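PDB 3ZXK: HIAXHD3 from Humicola insolens, which is a family 43 glycoside hydrolase with exo-arabinofuranosidase activity, probably acting on arabinose side chains of xylan, to which active-site engineering has added endo-xylanase activity. Local coordinates for residues T153-Y158 with A194-I199; T190-R195 with L206-A211; V216-T221 with D285-V290. One frame throughout, in Å; residues are numbered along the deposited sequence.

Interaction 1. Residues T153-Y158 with A194-I199; sequences TMYIAY and ARMYKI
With CG anti to the backbone N (chi1 -170°) and chi2 also anti (172°), M196 carries SD from strand 192-199 across to Y155 and A157 of strand 154-158. These strands belong to neighbouring blades of the five-bladed beta-propeller expected of a family 43 glycoside hydrolase. They are not partners in one sheet: the axes of the two segments come no nearer than 6.3 Å and run at 147°. The interface is bridged mostly by side chains, in van der Waals contact. M196 SD lies 4.0 Å from Y155 CB and 4.0 Å from A157 CB. The terminal CE also meets Y155 CB, at 4.0 Å. With CG anti to its carbonyl carbon, the Y155 ring leads away toward Q167 and P224, and CB is the atom that touches M196. I205 of strand 202-209 packs on A157, A194 and M196, and L147 covers M196 from strand 145-148. R195 turns away from strand 154-158, and its guanidinium binds the backbone oxygens of L20 and S86. At the other end of the contact the two alanines meet by their methyl groups, A157 CB to A194 CB at 3.9 Å. A194 CB also rests 3.8 Å from A157 O.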
ATOM      1  N   THR A 153      15.750 -13.299  21.231  1.00  6.36           N
ATOM      2  CA  THR A 153      14.816 -12.470  21.983  1.00  6.27           C
ATOM      3  C   THR A 153      14.270 -11.400  21.035  1.00  5.59           C
ATOM      4  O   THR A 153      15.004 -10.843  20.249  1.00  5.75           O
ATOM      5  CB  THR A 153      15.474 -11.834  23.204  1.00  6.99           C
ATOM      6  OG1 THR A 153      15.941 -12.884  24.069  1.00  9.75           O
ATOM      7  CG2 THR A 153      14.481 -10.932  23.969  1.00  7.71           C
ATOM      8  N   MET A 154      12.976 -11.133  21.134  1.00  5.24           N
ATOM      9  CA  MET A 154      12.283 -10.190  20.288  1.00  5.13           C
ATOM     10  C   MET A 154      12.022  -8.864  21.036  1.00  4.93           C
ATOM     11  O   MET A 154      11.598  -8.854  22.225  1.00  5.63           O
ATOM     12  CB  MET A 154      10.990 -10.827  19.782  1.00  5.62           C
ATOM     13  CG  MET A 154      11.238 -12.077  18.935  1.00  7.41           C
ATOM     14  SD  MET A 154       9.687 -12.911  18.586  1.00 11.63           S
ATOM     15  CE  MET A 154       8.960 -11.780  17.419  1.00  8.24           C
ATOM     16  N   TYR A 155      12.291  -7.747  20.349  1.00  4.48           N
ATOM     17  CA  TYR A 155      12.106  -6.390  20.865  1.00  4.11           C
ATOM     18  C   TYR A 155      11.310  -5.587  19.866  1.00  4.26           C
ATOM     19  O   TYR A 155      11.422  -5.820  18.670  1.00  4.83           O
ATOM     20  CB  TYR A 155      13.480  -5.684  21.058  1.00  4.19           C
ATOM     21  CG  TYR A 155      14.383  -6.387  22.035  1.00  5.13           C
ATOM     22  CD1 TYR A 155      14.291  -6.164  23.409  1.00  5.17           C
ATOM     23  CD2 TYR A 155      15.317  -7.317  21.579  1.00  5.02           C
ATOM     24  CE1 TYR A 155      15.108  -6.853  24.285  1.00  6.21           C
ATOM     25  CE2 TYR A 155      16.145  -8.001  22.462  1.00  5.72           C
ATOM     26  CZ  TYR A 155      16.024  -7.746  23.814  1.00  6.20           C
ATOM     27  OH  TYR A 155      16.814  -8.405  24.728  1.00  6.81           O
ATOM     28  N   ILE A 156      10.538  -4.624  20.369  1.00  4.36           N
ATOM     29  CA  ILE A 156       9.868  -3.654  19.500  1.00  4.17           C
ATOM     30  C   ILE A 156      10.166  -2.227  19.981  1.00  4.58           C
ATOM     31  O   ILE A 156       9.884  -1.879  21.130  1.00  5.43           O
ATOM     32  CB  ILE A 156       8.341  -3.881  19.399  1.00  4.95           C
ATOM     33  CG1 ILE A 156       8.061  -5.255  18.752  1.00  5.54           C
ATOM     34  CG2 ILE A 156       7.660  -2.755  18.611  1.00  5.45           C
ATOM     35  CD1 ILE A 156       6.598  -5.653  18.698  1.00  7.37           C
ATOM     36  N   ALA A 157      10.775  -1.445  19.096  1.00  4.57           N
ATOM     37  CA  ALA A 157      10.934  -0.021  19.286  1.00  4.93           C
ATOM     38  C   ALA A 157       9.658   0.668  18.759  1.00  5.09           C
ATOM     39  O   ALA A 157       9.090   0.262  17.731  1.00  5.28           O
ATOM     40  CB  ALA A 157      12.194   0.487  18.564  1.00  4.90           C
ATOM     41  N   TYR A 158       9.183   1.693  19.470  1.00  4.70           N
ATOM     42  CA  TYR A 158       7.950   2.361  19.068  1.00  5.08           C
ATOM     43  C   TYR A 158       7.838   3.715  19.694  1.00  5.55           C
ATOM     44  O   TYR A 158       8.607   4.042  20.591  1.00  5.88           O
ATOM     45  CB  TYR A 158       6.727   1.504  19.447  1.00  5.77           C
ATOM     46  CG  TYR A 158       6.526   1.383  20.939  1.00  5.57           C
ATOM     47  CD1 TYR A 158       7.228   0.439  21.685  1.00  6.80           C
ATOM     48  CD2 TYR A 158       5.608   2.208  21.602  1.00  5.65           C
ATOM     49  CE1 TYR A 158       7.039   0.321  23.060  1.00  7.30           C
ATOM     50  CE2 TYR A 158       5.403   2.097  22.971  1.00  6.52           C
ATOM     51  CZ  TYR A 158       6.113   1.138  23.699  1.00  7.34           C
ATOM     52  OH  TYR A 158       5.919   1.037  25.060  1.00 11.26           O
ATOM     53  N   ALA A 194      10.012   4.251  13.912  1.00  5.26           N
ATOM     54  CA  ALA A 194      11.059   3.322  14.334  1.00  5.71           C
ATOM     55  C   ALA A 194      11.205   2.046  13.483  1.00  5.33           C
ATOM     56  O   ALA A 194      10.234   1.356  13.171  1.00  5.53           O
ATOM     57  CB  ALA A 194      10.898   2.965  15.824  1.00  6.05           C
ATOM     58  N   ARG A 195      12.458   1.756  13.135  1.00  5.29           N
ATOM     59  CA  ARG A 195      12.873   0.445  12.643  1.00  4.55           C
ATOM     60  C   ARG A 195      14.056   0.056  13.511  1.00  4.32           C
ATOM     61  O   ARG A 195      14.886   0.932  13.850  1.00  5.54           O
ATOM     62  CB  ARG A 195      13.234   0.475  11.147  1.00  5.30           C
ATOM     63  CG  ARG A 195      12.085   0.077  10.211  1.00  6.35           C
ATOM     64  CD  ARG A 195      11.109   1.209  10.036  1.00  6.66           C
ATOM     65  NE  ARG A 195       9.980   0.753   9.227  1.00  7.92           N
ATOM     66  CZ  ARG A 195       8.940   0.069   9.703  1.00  6.10           C
ATOM     67  NH1 ARG A 195       8.886  -0.257  10.989  1.00  6.56           N
ATOM     68  NH2 ARG A 195       7.937  -0.252   8.902  1.00  7.13           N
ATOM     69  N   MET A 196      14.163  -1.212  13.898  1.00  3.87           N
ATOM     70  CA  MET A 196      15.193  -1.616  14.869  1.00  3.78           C
ATOM     71  C   MET A 196      16.129  -2.703  14.303  1.00  3.91           C
ATOM     72  O   MET A 196      15.666  -3.641  13.623  1.00  3.95           O
ATOM     73  CB  MET A 196      14.546  -2.083  16.182  1.00  3.91           C
ATOM     74  CG  MET A 196      15.547  -2.284  17.331  1.00  4.78           C
ATOM     75  SD  MET A 196      14.649  -2.607  18.861  1.00  7.02           S
ATOM     76  CE  MET A 196      15.953  -2.653  20.086  1.00  7.51           C
ATOM     77  N   TYR A 197      17.434  -2.569  14.585  1.00  3.79           N
ATOM     78  CA  TYR A 197      18.445  -3.441  13.975  1.00  4.10           C
ATOM     79  C   TYR A 197      19.522  -3.862  14.965  1.00  4.38           C
ATOM     80  O   TYR A 197      19.873  -3.121  15.894  1.00  4.62           O
ATOM     81  CB  TYR A 197      19.142  -2.730  12.814  1.00  3.98           C
ATOM     82  CG  TYR A 197      18.173  -2.176  11.777  1.00  3.84           C
ATOM     83  CD1 TYR A 197      17.685  -2.985  10.729  1.00  4.51           C
ATOM     84  CD2 TYR A 197      17.730  -0.859  11.864  1.00  3.89           C
ATOM     85  CE1 TYR A 197      16.776  -2.488   9.804  1.00  5.37           C
ATOM     86  CE2 TYR A 197      16.823  -0.347  10.944  1.00  3.94           C
ATOM     87  CZ  TYR A 197      16.366  -1.159   9.883  1.00  4.38           C
ATOM     88  OH  TYR A 197      15.436  -0.701   8.924  1.00  4.87           O
ATOM     89  N   LYS A 198      20.060  -5.047  14.739  1.00  4.48           N
ATOM     90  CA  LYS A 198      21.257  -5.517  15.438  1.00  5.53           C
ATOM     91  C   LYS A 198      22.296  -5.703  14.342  1.00  6.51           C
ATOM     92  O   LYS A 198      22.123  -6.521  13.437  1.00  6.75           O
ATOM     93  CB  LYS A 198      20.951  -6.831  16.169  1.00  6.95           C
ATOM     94  CG  LYS A 198      22.152  -7.532  16.783  1.00  8.29           C
ATOM     95  CD  LYS A 198      22.674  -6.801  18.002  1.00  9.31           C
ATOM     96  CE  LYS A 198      23.702  -7.644  18.740  1.00 10.91           C
ATOM     97  NZ  LYS A 198      23.077  -8.888  19.262  1.00 13.26           N
ATOM     98  N   ILE A 199      23.348  -4.892  14.385  1.00  5.72           N
ATOM     99  CA  ILE A 199      24.384  -4.906  13.354  1.00  7.06           C
ATOM    100  C   ILE A 199      25.770  -4.965  13.988  1.00  8.31           C
ATOM    101  O   ILE A 199      26.152  -4.059  14.726  1.00  9.14           O
ATOM    102  CB  ILE A 199      24.270  -3.688  12.419  1.00  6.83           C
ATOM    103  CG1 ILE A 199      22.861  -3.572  11.832  1.00  6.10           C
ATOM    104  CG2 ILE A 199      25.365  -3.763  11.341  1.00  8.13           C
ATOM    105  CD1 ILE A 199      22.596  -2.245  11.105  1.00  7.58           C
TER

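Interaction 2. Residues T190-R195 with L206-A211; sequences TVEGAR and LVTRPA. With XYP (beta-D-xylopyranose), chain C; AHR (alpha-L-arabinofuranose), chain B.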
ATOM      1  N   THR A 190       9.796  16.188  17.226  1.00 11.39           N
ATOM      2  CA  THR A 190       9.093  14.910  17.156  1.00 10.48           C
ATOM      3  C   THR A 190       9.841  13.894  16.299  1.00 10.15           C
ATOM      4  O   THR A 190      10.212  14.189  15.168  1.00 10.89           O
ATOM      5  CB  THR A 190       7.703  15.131  16.558  1.00 11.73           C
ATOM      6  OG1 THR A 190       6.966  15.996  17.427  1.00 14.88           O
ATOM      7  CG2 THR A 190       6.950  13.800  16.366  1.00 11.94           C
ATOM      8  N   VAL A 191      10.085  12.708  16.848  1.00  8.48           N
ATOM      9  CA  VAL A 191      10.463  11.588  16.004  1.00  8.13           C
ATOM     10  C   VAL A 191       9.442  10.445  16.067  1.00  8.00           C
ATOM     11  O   VAL A 191       8.641  10.362  17.003  1.00  9.30           O
ATOM     12  CB  VAL A 191      11.899  11.092  16.292  1.00  8.10           C
ATOM     13  CG1 VAL A 191      12.906  12.243  16.123  1.00  8.62           C
ATOM     14  CG2 VAL A 191      12.025  10.481  17.689  1.00  9.11           C
ATOM     15  N   GLU A 192       9.431   9.616  15.027  1.00  7.58           N
ATOM     16  CA  GLU A 192       8.522   8.456  14.922  1.00  6.68           C
ATOM     17  C   GLU A 192       9.107   7.496  13.872  1.00  6.19           C
ATOM     18  O   GLU A 192      10.264   7.595  13.493  1.00  6.36           O
ATOM     19  CB  GLU A 192       7.069   8.884  14.569  1.00  7.55           C
ATOM     20  CG  GLU A 192       6.856   9.495  13.181  1.00  9.20           C
ATOM     21  CD  GLU A 192       5.380   9.719  12.818  1.00 12.04           C
ATOM     22  OE1 GLU A 192       4.474   9.571  13.675  1.00 13.04           O
ATOM     23  OE2 GLU A 192       5.096  10.069  11.653  1.00 17.43           O
ATOM     24  N   GLY A 193       8.321   6.531  13.422  1.00  5.97           N
ATOM     25  CA  GLY A 193       8.763   5.653  12.328  1.00  5.94           C
ATOM     26  C   GLY A 193       9.868   4.658  12.640  1.00  5.65           C
ATOM     27  O   GLY A 193      10.569   4.214  11.709  1.00  6.86           O
ATOM     28  N   ALA A 194      10.012   4.251  13.912  1.00  5.26           N
ATOM     29  CA  ALA A 194      11.059   3.322  14.334  1.00  5.71           C
ATOM     30  C   ALA A 194      11.205   2.046  13.483  1.00  5.33           C
ATOM     31  O   ALA A 194      10.234   1.356  13.171  1.00  5.53           O
ATOM     32  CB  ALA A 194      10.898   2.965  15.824  1.00  6.05           C
ATOM     33  N   ARG A 195      12.458   1.756  13.135  1.00  5.29           N
ATOM     34  CA  ARG A 195      12.873   0.445  12.643  1.00  4.55           C
ATOM     35  C   ARG A 195      14.056   0.056  13.511  1.00  4.32           C
ATOM     36  O   ARG A 195      14.886   0.932  13.850  1.00  5.54           O
ATOM     37  CB  ARG A 195      13.234   0.475  11.147  1.00  5.30           C
ATOM     38  CG  ARG A 195      12.085   0.077  10.211  1.00  6.35           C
ATOM     39  CD  ARG A 195      11.109   1.209  10.036  1.00  6.66           C
ATOM     40  NE  ARG A 195       9.980   0.753   9.227  1.00  7.92           N
ATOM     41  CZ  ARG A 195       8.940   0.069   9.703  1.00  6.10           C
ATOM     42  NH1 ARG A 195       8.886  -0.257  10.989  1.00  6.56           N
ATOM     43  NH2 ARG A 195       7.937  -0.252   8.902  1.00  7.13           N
ATOM     44  N   LEU A 206      16.367   3.348  13.525  1.00  4.77           N
ATOM     45  CA  LEU A 206      16.146   4.439  12.591  1.00  5.27           C
ATOM     46  C   LEU A 206      14.830   5.108  12.918  1.00  5.13           C
ATOM     47  O   LEU A 206      13.816   4.424  13.120  1.00  5.06           O
ATOM     48  CB  LEU A 206      16.089   3.908  11.158  1.00  6.17           C
ATOM     49  CG  LEU A 206      17.308   4.224  10.304  1.00  8.70           C
ATOM     50  CD1 LEU A 206      18.535   3.484  10.842  1.00  8.99           C
ATOM     51  CD2 LEU A 206      17.008   3.868   8.840  1.00 10.16           C
ATOM     52  N   VAL A 207      14.838   6.437  12.960  1.00  5.56           N
ATOM     53  CA  VAL A 207      13.611   7.214  13.183  1.00  5.71           C
ATOM     54  C   VAL A 207      13.520   8.355  12.184  1.00  5.90           C
ATOM     55  O   VAL A 207      14.542   8.793  11.656  1.00  6.35           O
ATOM     56  CB  VAL A 207      13.510   7.775  14.641  1.00  5.82           C
ATOM     57  CG1 VAL A 207      13.537   6.662  15.680  1.00  7.59           C
ATOM     58  CG2 VAL A 207      14.660   8.757  14.950  1.00  6.45           C
ATOM     59  N   THR A 208      12.300   8.814  11.932  1.00  6.49           N
ATOM     60  CA  THR A 208      12.066   9.971  11.082  1.00  6.95           C
ATOM     61  C   THR A 208      11.628  11.163  11.903  1.00  7.33           C
ATOM     62  O   THR A 208      10.887  11.009  12.890  1.00  6.79           O
ATOM     63  CB  THR A 208      11.026   9.683   9.958  1.00  7.99           C
ATOM     64  OG1 THR A 208      10.920  10.806   9.060  1.00  9.38           O
ATOM     65  CG2 THR A 208       9.635   9.406  10.515  1.00  8.43           C
ATOM     66  N   ARG A 209      12.062  12.348  11.461  1.00  7.44           N
ATOM     67  CA  ARG A 209      11.440  13.595  11.876  1.00  8.35           C
ATOM     68  C   ARG A 209      10.446  13.982  10.760  1.00  9.05           C
ATOM     69  O   ARG A 209      10.861  14.354   9.651  1.00  8.98           O
ATOM     70  CB  ARG A 209      12.488  14.684  12.081  1.00 10.06           C
ATOM     71  CG  ARG A 209      11.829  15.988  12.520  1.00 12.84           C
ATOM     72  CD  ARG A 209      12.794  17.153  12.532  1.00 16.40           C
ATOM     73  NE  ARG A 209      13.246  17.526  11.187  1.00 20.73           N
ATOM     74  CZ  ARG A 209      14.163  18.456  10.956  1.00 24.04           C
ATOM     75  NH1 ARG A 209      14.706  19.107  11.977  1.00 26.34           N
ATOM     76  NH2 ARG A 209      14.529  18.744   9.715  1.00 25.16           N
ATOM     77  N   PRO A 210       9.138  13.833  11.018  1.00  9.60           N
ATOM     78  CA  PRO A 210       8.198  14.061   9.924  1.00 10.47           C
ATOM     79  C   PRO A 210       8.287  15.494   9.399  1.00 10.40           C
ATOM     80  O   PRO A 210       8.313  16.411  10.211  1.00 11.47           O
ATOM     81  CB  PRO A 210       6.824  13.883  10.586  1.00 12.27           C
ATOM     82  CG  PRO A 210       7.068  13.072  11.787  1.00 12.75           C
ATOM     83  CD  PRO A 210       8.474  13.342  12.238  1.00 10.38           C
ATOM     84  N   ALA A 211       8.358  15.695   8.082  1.00  9.93           N
ATOM     85  CA  ALA A 211       8.433  14.643   7.053  1.00  9.05           C
ATOM     86  C   ALA A 211       9.694  14.809   6.231  1.00  8.82           C
ATOM     87  O   ALA A 211       9.689  14.559   5.022  1.00  9.78           O
ATOM     88  CB  ALA A 211       7.231  14.702   6.128  1.00  9.47           C
TER
HETATM   89  C1  XYP C   2       2.405  14.045   9.514  1.00 25.23           C
HETATM   90  C2  XYP C   2       2.894  12.611   9.746  1.00 24.33           C
HETATM   91  C3  XYP C   2       1.839  11.758  10.442  1.00 24.39           C
HETATM   92  C4  XYP C   2       1.464  12.391  11.779  1.00 27.68           C
HETATM   93  C5  XYP C   2       1.768  13.889  11.806  1.00 27.15           C
HETATM   94  O2  XYP C   2       3.209  11.972   8.505  1.00 20.16           O
HETATM   95  O3  XYP C   2       2.352  10.435  10.650  1.00 23.45           O
HETATM   96  O4  XYP C   2       0.267  11.729  12.196  1.00 27.62           O
HETATM   97  O5  XYP C   2       1.479  14.457  10.530  1.00 27.25           O
HETATM   98  O5  AHR B   3       4.295  14.754   4.195  1.00 12.55           O
HETATM   99  C5  AHR B   3       3.219  13.796   4.244  1.00 13.07           C
HETATM  100  C4  AHR B   3       3.402  12.774   5.370  1.00 14.68           C
HETATM  101  O4  AHR B   3       3.468  13.428   6.635  1.00 15.54           O
HETATM  102  C3  AHR B   3       4.689  11.955   5.362  1.00 12.47           C
HETATM  103  O3  AHR B   3       4.637  10.845   4.478  1.00 12.69           O
HETATM  104  C2  AHR B   3       4.830  11.466   6.778  1.00 15.72           C
HETATM  105  O2  AHR B   3       6.209  11.385   7.184  1.00 15.79           O
HETATM  106  C1  AHR B   3       4.124  12.550   7.568  1.00 17.61           C
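The beta hairpin of strands 192-199 and 202-209 forms part of one propeller blade and places E192, P210 and A211 in the glycan pocket. E192 and T208 make an antiparallel hydrogen-bonded pair. E192 N donates to T208 O at 2.9 Å, and T208 N returns a bond to E192 O at 2.8 Å. R195 and L206 form a second such pair. Between them the register slips by one residue, a beta bulge at G193 and A194. G193 has a positive phi (70°), and a CB there would clash with T208 CG2. At the bulge A194 CA approaches L206 O, a CA-H...O contact of 3.2 Å. V191 and V207 cross beside the pairs, V191 CB lying 3.9 Å from V207 CG2.

The E192 side chain runs beside that of T208, with E192 CG 3.9 Å from T208 CG2. Its CG sits between the backbone N and the carbonyl carbon (chi1 66°), and the chain is extended beyond. P210 CG packs 3.6 Å from E192 OE2. This oxygen accepts a hydrogen bond from O3 of the xylose, at 2.9 Å. OE1 is held by Y142 OH and N160 ND2. An alanine at E192 would probably leave xylose O3, Y142 and N160 without this acceptor and open a gap beside P210. The arabinose is attached to O2 of the same xylose, and A211 CB lies 3.5 Å from O5 of the arabinose. H248, D267 and R273 also bind the arabinose. The carboxylate thus divides its oxygens, OE1 to the protein and OE2 to the sugar. The two bonds to OE1 are likely to limit rotation of the carboxylate, which is consistent with E192 recognising the xylose that carries the arabinose branch.

Interaction 3. Residues V216-T221 with D285-V290; sequences VLRSTT and DGWPEV
This is a partly buried contact between two propeller blades, in which R218 of strand 213-219 lies across W287, just before strand 288-290. R218 and W287 cross obliquely. R218 CB sits over the six-membered ring, a CH-pi contact of 4.0 Å to its centroid. The chain bends at chi3 (75°), and NE lies alongside the rim of the indole, 3.8 Å from W287 CZ2. NH1 ends 3.3 Å above the ring plane, near the rim. The guanidinium and ring planes are 32° apart. NH1 donates to D285 O at 2.8 Å, on a lone pair and nearly straight (167°). Its bond to G286 O is weak. A CB on G286 would collide with NH1. Water 2 accepts from both R218 NH2 and W287 NE1, while water 1 links NH2 to D285 O. Deeper in, the contact is apolar: V216 and P288 meet tip to tip, V216 CG2 to P288 CG at 3.9 Å. V216 CG1 lies 3.9 Å from W287 CE3. R231 adds a cation-pi contact to W287 and a salt bridge to D285. Side chains, waters and the carbonyl oxygens of D285 and G286 join the sheets without strand pairing, as between successive blades of a five-bladed beta-propeller.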
ATOM      1  N   VAL A 216      19.690   8.258  12.603  1.00  5.62           N
ATOM      2  CA  VAL A 216      20.124   6.942  13.037  1.00  5.27           C
ATOM      3  C   VAL A 216      20.473   7.021  14.508  1.00  5.40           C
ATOM      4  O   VAL A 216      21.247   7.888  14.923  1.00  5.53           O
ATOM      5  CB  VAL A 216      21.251   6.325  12.149  1.00  5.66           C
ATOM      6  CG1 VAL A 216      22.385   7.304  11.865  1.00  7.09           C
ATOM      7  CG2 VAL A 216      21.769   5.031  12.793  1.00  5.56           C
ATOM      8  N   LEU A 217      19.847   6.174  15.316  1.00  4.88           N
ATOM      9  CA  LEU A 217      20.174   6.104  16.747  1.00  5.33           C
ATOM     10  C   LEU A 217      20.992   4.849  17.020  1.00  5.37           C
ATOM     11  O   LEU A 217      20.730   3.818  16.414  1.00  5.43           O
ATOM     12  CB  LEU A 217      18.907   6.047  17.604  1.00  5.79           C
ATOM     13  CG  LEU A 217      17.744   6.941  17.200  1.00  6.68           C
ATOM     14  CD1 LEU A 217      16.584   6.727  18.157  1.00  7.02           C
ATOM     15  CD2 LEU A 217      18.195   8.373  17.157  1.00  7.41           C
ATOM     16  N   ARG A 218      21.945   4.935  17.946  1.00  5.27           N
ATOM     17  CA  ARG A 218      22.760   3.779  18.343  1.00  5.09           C
ATOM     18  C   ARG A 218      22.827   3.709  19.868  1.00  5.52           C
ATOM     19  O   ARG A 218      23.008   4.739  20.561  1.00  6.34           O
ATOM     20  CB  ARG A 218      24.169   3.868  17.746  1.00  5.66           C
ATOM     21  CG  ARG A 218      25.009   2.592  17.928  1.00  6.90           C
ATOM     22  CD  ARG A 218      26.377   2.749  17.293  1.00  8.62           C
ATOM     23  NE  ARG A 218      27.229   3.615  18.111  1.00 10.64           N
ATOM     24  CZ  ARG A 218      28.453   3.997  17.756  1.00 11.46           C
ATOM     25  NH1 ARG A 218      28.957   3.580  16.595  1.00 11.99           N
ATOM     26  NH2 ARG A 218      29.173   4.774  18.556  1.00 14.63           N
ATOM     27  N   SER A 219      22.723   2.494  20.391  1.00  5.71           N
ATOM     28  CA  SER A 219      22.696   2.306  21.845  1.00  6.27           C
ATOM     29  C   SER A 219      24.074   2.636  22.406  1.00  7.34           C
ATOM     30  O   SER A 219      25.090   2.135  21.908  1.00  7.70           O
ATOM     31  CB  SER A 219      22.371   0.865  22.193  1.00  7.10           C
ATOM     32  OG  SER A 219      22.570   0.661  23.581  1.00  7.15           O
ATOM     33  N   THR A 220      24.100   3.444  23.449  1.00  8.95           N
ATOM     34  CA  THR A 220      25.372   3.888  24.028  1.00 10.17           C
ATOM     35  C   THR A 220      25.964   2.826  24.984  1.00 11.49           C
ATOM     36  O   THR A 220      27.153   2.859  25.305  1.00 13.67           O
ATOM     37  CB  THR A 220      25.211   5.228  24.761  1.00 11.00           C
ATOM     38  OG1 THR A 220      24.306   5.057  25.847  1.00 11.81           O
ATOM     39  CG2 THR A 220      24.632   6.291  23.820  1.00 13.56           C
ATOM     40  N   THR A 221      25.128   1.875  25.412  1.00 10.72           N
ATOM     41  CA  THR A 221      25.504   0.868  26.412  1.00 10.85           C
ATOM     42  C   THR A 221      25.721  -0.499  25.811  1.00 11.87           C
ATOM     43  O   THR A 221      26.221  -1.415  26.470  1.00 14.60           O
ATOM     44  CB  THR A 221      24.351   0.696  27.416  1.00 11.55           C
ATOM     45  OG1 THR A 221      23.131   0.391  26.692  1.00 12.37           O
ATOM     46  CG2 THR A 221      24.198   1.969  28.278  1.00 13.99           C
ATOM     47  N   ASP A 285      34.022   4.824  12.870  1.00 14.17           N
ATOM     48  CA  ASP A 285      33.477   4.816  14.237  1.00 13.93           C
ATOM     49  C   ASP A 285      32.088   4.137  14.383  1.00 12.61           C
ATOM     50  O   ASP A 285      31.466   4.212  15.447  1.00 13.63           O
ATOM     51  CB  ASP A 285      33.584   6.186  14.963  1.00 15.07           C
ATOM     52  CG  ASP A 285      32.799   7.304  14.294  1.00 17.87           C
ATOM     53  OD1 ASP A 285      32.097   7.060  13.289  1.00 18.28           O
ATOM     54  OD2 ASP A 285      32.903   8.462  14.801  1.00 19.12           O
ATOM     55  N   GLY A 286      31.612   3.478  13.321  1.00 10.93           N
ATOM     56  CA  GLY A 286      30.447   2.588  13.414  1.00  9.75           C
ATOM     57  C   GLY A 286      29.088   3.205  13.147  1.00  9.09           C
ATOM     58  O   GLY A 286      28.085   2.771  13.729  1.00  8.52           O
ATOM     59  N   TRP A 287      29.028   4.167  12.230  1.00  8.62           N
ATOM     60  CA  TRP A 287      27.750   4.778  11.865  1.00  8.18           C
ATOM     61  C   TRP A 287      27.514   4.692  10.386  1.00  7.77           C
ATOM     62  O   TRP A 287      28.472   4.766   9.613  1.00  8.44           O
ATOM     63  CB  TRP A 287      27.752   6.230  12.273  1.00  8.06           C
ATOM     64  CG  TRP A 287      27.789   6.465  13.749  1.00  6.83           C
ATOM     65  CD1 TRP A 287      28.900   6.529  14.565  1.00  7.32           C
ATOM     66  CD2 TRP A 287      26.646   6.676  14.623  1.00  6.10           C
ATOM     67  NE1 TRP A 287      28.536   6.793  15.866  1.00  7.33           N
ATOM     68  CE2 TRP A 287      27.190   6.884  15.970  1.00  6.60           C
ATOM     69  CE3 TRP A 287      25.262   6.748  14.432  1.00  6.36           C
ATOM     70  CZ2 TRP A 287      26.370   7.154  17.064  1.00  7.30           C
ATOM     71  CZ3 TRP A 287      24.447   7.000  15.547  1.00  6.60           C
ATOM     72  CH2 TRP A 287      24.987   7.197  16.831  1.00  6.98           C
ATOM     73  N   PRO A 288      26.247   4.563   9.961  1.00  7.49           N
ATOM     74  CA  PRO A 288      25.981   4.520   8.516  1.00  7.65           C
ATOM     75  C   PRO A 288      25.788   5.920   7.942  1.00  8.37           C
ATOM     76  O   PRO A 288      25.301   6.811   8.641  1.00 10.02           O
ATOM     77  CB  PRO A 288      24.660   3.739   8.421  1.00  7.31           C
ATOM     78  CG  PRO A 288      23.947   4.062   9.708  1.00  7.38           C
ATOM     79  CD  PRO A 288      25.034   4.269  10.756  1.00  7.72           C
ATOM     80  N   GLU A 289      26.206   6.102   6.691  1.00  8.88           N
ATOM     81  CA  GLU A 289      26.005   7.366   5.952  1.00  8.72           C
ATOM     82  C   GLU A 289      25.522   7.093   4.539  1.00  8.32           C
ATOM     83  O   GLU A 289      25.983   6.143   3.895  1.00  7.79           O
ATOM     84  CB  GLU A 289      27.310   8.178   5.886  1.00 10.38           C
ATOM     85  CG  GLU A 289      27.747   8.731   7.235  1.00 12.14           C
ATOM     86  CD  GLU A 289      29.086   9.462   7.189  1.00 16.07           C
ATOM     87  OE1 GLU A 289      29.840   9.301   6.189  1.00 19.99           O
ATOM     88  OE2 GLU A 289      29.409  10.192   8.163  1.00 18.12           O
ATOM     89  N   VAL A 290      24.612   7.933   4.043  1.00  8.37           N
ATOM     90  CA  VAL A 290      24.137   7.805   2.663  1.00  8.45           C
ATOM     91  C   VAL A 290      25.233   8.226   1.685  1.00  9.07           C
ATOM     92  O   VAL A 290      25.872   9.267   1.866  1.00 10.57           O
ATOM     93  CB  VAL A 290      22.836   8.619   2.453  1.00  8.89           C
ATOM     94  CG1 VAL A 290      22.488   8.763   0.978  1.00 10.65           C
ATOM     95  CG2 VAL A 290      21.707   7.943   3.205  1.00  9.91           C
TER
HETATM   96  O   HOH W   1      32.363   4.418  18.127  1.00 32.03           O
HETATM   97  O   HOH W   2      31.048   6.947  17.362  1.00 41.77           O

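All three contacts involve the blade that contains strands 192-199, 202-209 and 213-219. Interaction 2 lies within it and is the one held by backbone-to-backbone hydrogen bonds. Interactions 1 and 3 tie the same blade to two different neighbours, mainly through side chains and without strand pairing. Interaction 1 is buried and apolar, and it shares A194 and R195 with interaction 2. Interaction 3 is partly exposed, and polar groups and water join its apolar packing. Interaction 2 is also buried, but it alone of the three meets the sugars. It touches interaction 3 where V207 CG1 packs on L217 CD1, at 3.9 Å. Interactions 1 and 3 do not touch, their nearest atoms lying about 7 Å apart.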